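Local coordinates for protein putative cell surface hydrolase (Lactobacillus plantarum, PDB 3LP5) that is probably a cell-surface hydrolase of the alpha/beta hydrolase superfamily, its natural substrate not established, at residues T25-E30 with S225-Y230. Residues are numbered along the deposited sequence; the frame is centred on the assembly and turned at random.
Sequences TELGKE and SLIRQY. With NA (sodium ion), chain C.
The guanidinium group of Arg228 carries the backbone carbonyl oxygen of Glu30 over the centre of one face, with Glu30 O 3.7 Å from Arg228 CZ. Lying above the plane, that oxygen takes no hydrogen bond from the group, though the positive charge probably favours its approach. The Glu30 carboxylate, its plane turned 59° from the guanidinium, stays beyond salt-bridge range: OE1 of Glu30 is 4.0 Å from NH1 of Arg228, and the attraction is probably weak. The true ionic mate of Arg228 is Glu234, which meets NH2 just past the end of helix 217-231. A bend at chi3 (61°) swings the guanidinium across the last turn of helix 17-30, and the CB of Glu30 packs against NH1. In this alpha/beta hydrolase fold, helix 17-30 follows strand 7-10, inside the sheet, and helix 217-231 follows edge strand 201-206; their segments cross at -56°. Branched, apolar leucine suits the buried side: both Leu27 methyls meet CG2 of Ile227, which also touches Met132 on the sheet. Arginine offers Leu27 CD1 its aliphatic CG at 3.7 Å, while its length carries the charge out to Glu234. Replacing Arg228 by an alanine would probably leave the Glu234 carboxylate without its ionic mate and take from Leu27 CD1 the methylene it packs on. Gly28 O binds a sodium ion at 2.4 Å, together with Thr31 OG1, Lys33 O and a water.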
ATOM      1  N   THR A  25     -13.517   5.981   1.847  1.00 17.74           N
ATOM      2  CA  THR A  25     -14.630   6.841   2.257  1.00 18.34           C
ATOM      3  C   THR A  25     -14.342   7.529   3.583  1.00 18.68           C
ATOM      4  O   THR A  25     -14.541   8.745   3.745  1.00 18.64           O
ATOM      5  CB  THR A  25     -15.905   6.025   2.398  1.00 17.51           C
ATOM      6  OG1 THR A  25     -16.102   5.347   1.180  1.00 20.28           O
ATOM      7  CG2 THR A  25     -17.102   6.905   2.606  1.00 21.16           C
ATOM      8  N   GLU A  26     -13.921   6.747   4.556  1.00 18.14           N
ATOM      9  CA  GLU A  26     -13.675   7.290   5.866  1.00 18.29           C
ATOM     10  C   GLU A  26     -12.470   8.213   5.872  1.00 16.88           C
ATOM     11  O   GLU A  26     -12.523   9.257   6.488  1.00 17.59           O
ATOM     12  CB  GLU A  26     -13.537   6.156   6.870  1.00 19.36           C
ATOM     13  CG  GLU A  26     -14.873   5.927   7.594  1.00 27.79           C
ATOM     14  CD  GLU A  26     -16.073   5.574   6.670  1.00 37.50           C
ATOM     15  OE1 GLU A  26     -17.089   6.349   6.667  1.00 37.32           O
ATOM     16  OE2 GLU A  26     -16.010   4.501   5.965  1.00 41.48           O
ATOM     17  N   LEU A  27     -11.403   7.866   5.154  1.00 15.09           N
ATOM     18  CA  LEU A  27     -10.256   8.733   5.082  1.00 14.84           C
ATOM     19  C   LEU A  27     -10.693  10.135   4.544  1.00 16.12           C
ATOM     20  O   LEU A  27     -10.293  11.189   5.084  1.00 14.60           O
ATOM     21  CB  LEU A  27      -9.197   8.070   4.192  1.00 13.98           C
ATOM     22  CG  LEU A  27      -7.878   8.806   4.005  1.00 16.24           C
ATOM     23  CD1 LEU A  27      -7.215   9.104   5.338  1.00 15.03           C
ATOM     24  CD2 LEU A  27      -6.899   8.071   3.028  1.00 16.60           C
ATOM     25  N   GLY A  28     -11.550  10.139   3.524  1.00 16.51           N
ATOM     26  CA  GLY A  28     -12.078  11.417   2.967  1.00 18.97           C
ATOM     27  C   GLY A  28     -12.881  12.249   3.955  1.00 20.12           C
ATOM     28  O   GLY A  28     -12.650  13.457   4.100  1.00 19.87           O
ATOM     29  N   LYS A  29     -13.791  11.597   4.668  1.00 20.73           N
ATOM     30  CA  LYS A  29     -14.521  12.219   5.719  1.00 22.61           C
ATOM     31  C   LYS A  29     -13.675  12.664   6.905  1.00 22.40           C
ATOM     32  O   LYS A  29     -13.911  13.730   7.419  1.00 23.10           O
ATOM     33  CB  LYS A  29     -15.644  11.304   6.179  1.00 23.54           C
ATOM     34  CG  LYS A  29     -16.769  11.263   5.163  1.00 26.70           C
ATOM     35  CD  LYS A  29     -18.074  10.800   5.753  1.00 33.13           C
ATOM     36  CE  LYS A  29     -18.317   9.345   5.396  1.00 34.94           C
ATOM     37  NZ  LYS A  29     -19.584   8.882   6.073  1.00 37.15           N
ATOM     38  N   GLU A  30     -12.706  11.882   7.355  1.00 22.56           N
ATOM     39  CA  GLU A  30     -11.925  12.320   8.523  1.00 22.44           C
ATOM     40  C   GLU A  30     -10.870  13.397   8.200  1.00 21.27           C
ATOM     41  O   GLU A  30     -10.590  14.223   9.041  1.00 21.83           O
ATOM     42  CB  GLU A  30     -11.264  11.149   9.277  1.00 22.10           C
ATOM     43  CG  GLU A  30     -12.248  10.194   9.996  1.00 25.68           C
ATOM     44  CD  GLU A  30     -12.994  10.866  11.145  1.00 30.25           C
ATOM     45  OE1 GLU A  30     -12.322  11.345  12.092  1.00 35.40           O
ATOM     46  OE2 GLU A  30     -14.246  10.918  11.115  1.00 31.27           O
ATOM     47  N   SER A 225      -6.874   6.333  11.202  1.00 10.43           N
ATOM     48  CA  SER A 225      -6.151   7.214  12.084  1.00 11.03           C
ATOM     49  C   SER A 225      -4.612   7.114  11.761  1.00 10.41           C
ATOM     50  O   SER A 225      -3.926   8.112  11.719  1.00 11.67           O
ATOM     51  CB  SER A 225      -6.390   6.856  13.541  1.00 10.60           C
ATOM     52  OG  SER A 225      -5.665   7.747  14.396  1.00 13.04           O
ATOM     53  N   LEU A 226      -4.123   5.915  11.477  1.00 10.51           N
ATOM     54  CA  LEU A 226      -2.689   5.699  11.244  1.00 10.52           C
ATOM     55  C   LEU A 226      -2.265   6.222   9.903  1.00 10.75           C
ATOM     56  O   LEU A 226      -1.120   6.675   9.717  1.00 10.39           O
ATOM     57  CB  LEU A 226      -2.343   4.210  11.367  1.00 10.55           C
ATOM     58  CG  LEU A 226      -2.527   3.632  12.786  1.00  7.93           C
ATOM     59  CD1 LEU A 226      -2.449   2.125  12.692  1.00  9.09           C
ATOM     60  CD2 LEU A 226      -1.486   4.154  13.796  1.00  9.60           C
ATOM     61  N   ILE A 227      -3.154   6.074   8.927  1.00  9.49           N
ATOM     62  CA  ILE A 227      -2.846   6.550   7.592  1.00  9.98           C
ATOM     63  C   ILE A 227      -2.676   8.054   7.703  1.00 10.38           C
ATOM     64  O   ILE A 227      -1.651   8.613   7.242  1.00 11.35           O
ATOM     65  CB  ILE A 227      -3.936   6.226   6.540  1.00 10.20           C
ATOM     66  CG1 ILE A 227      -3.971   4.741   6.192  1.00 11.13           C
ATOM     67  CG2 ILE A 227      -3.798   7.120   5.304  1.00 10.56           C
ATOM     68  CD1 ILE A 227      -5.277   4.326   5.456  1.00 10.92           C
ATOM     69  N   ARG A 228      -3.625   8.692   8.363  1.00  8.91           N
ATOM     70  CA  ARG A 228      -3.502  10.168   8.604  1.00  8.96           C
ATOM     71  C   ARG A 228      -2.208  10.600   9.347  1.00  9.80           C
ATOM     72  O   ARG A 228      -1.496  11.498   8.904  1.00 12.51           O
ATOM     73  CB  ARG A 228      -4.726  10.683   9.313  1.00  8.97           C
ATOM     74  CG  ARG A 228      -5.938  10.689   8.408  1.00  7.94           C
ATOM     75  CD  ARG A 228      -7.181  11.142   9.186  1.00 13.18           C
ATOM     76  NE  ARG A 228      -6.993  12.506   9.701  1.00 15.22           N
ATOM     77  CZ  ARG A 228      -7.592  12.996  10.776  1.00 21.46           C
ATOM     78  NH1 ARG A 228      -8.457  12.266  11.463  1.00 21.02           N
ATOM     79  NH2 ARG A 228      -7.375  14.260  11.125  1.00 24.52           N
ATOM     80  N   GLN A 229      -1.900   9.963  10.471  1.00 10.81           N
ATOM     81  CA  GLN A 229      -0.732  10.275  11.250  1.00 11.30           C
ATOM     82  C   GLN A 229       0.609   9.967  10.545  1.00 12.83           C
ATOM     83  O   GLN A 229       1.528  10.754  10.639  1.00 12.74           O
ATOM     84  CB  GLN A 229      -0.787   9.539  12.589  1.00 11.28           C
ATOM     85  CG  GLN A 229       0.478   9.701  13.449  1.00 13.89           C
ATOM     86  CD  GLN A 229       0.209   9.430  14.892  1.00 17.46           C
ATOM     87  OE1 GLN A 229      -0.956   9.431  15.332  1.00 20.52           O
ATOM     88  NE2 GLN A 229       1.253   9.201  15.649  1.00 18.07           N
ATOM     89  N   TYR A 230       0.730   8.819   9.888  1.00 12.72           N
ATOM     90  CA  TYR A 230       2.053   8.373   9.399  1.00 14.47           C
ATOM     91  C   TYR A 230       2.166   8.492   7.891  1.00 14.79           C
ATOM     92  O   TYR A 230       3.215   8.854   7.406  1.00 15.60           O
ATOM     93  CB  TYR A 230       2.349   6.914   9.830  1.00 12.02           C
ATOM     94  CG  TYR A 230       2.588   6.793  11.334  1.00 15.37           C
ATOM     95  CD1 TYR A 230       3.782   7.263  11.925  1.00 18.10           C
ATOM     96  CD2 TYR A 230       1.621   6.242  12.167  1.00 17.07           C
ATOM     97  CE1 TYR A 230       3.969   7.171  13.304  1.00 18.28           C
ATOM     98  CE2 TYR A 230       1.798   6.155  13.544  1.00 16.39           C
ATOM     99  CZ  TYR A 230       2.974   6.599  14.101  1.00 18.74           C
ATOM    100  OH  TYR A 230       3.141   6.481  15.460  1.00 19.02           O
TER
HETATM  101 NA    NA C 251     -11.165  15.158   3.398  1.00 32.69          NA
HETATM  102  O   HOH W   1     -11.475  14.481   1.157  1.00 19.68           O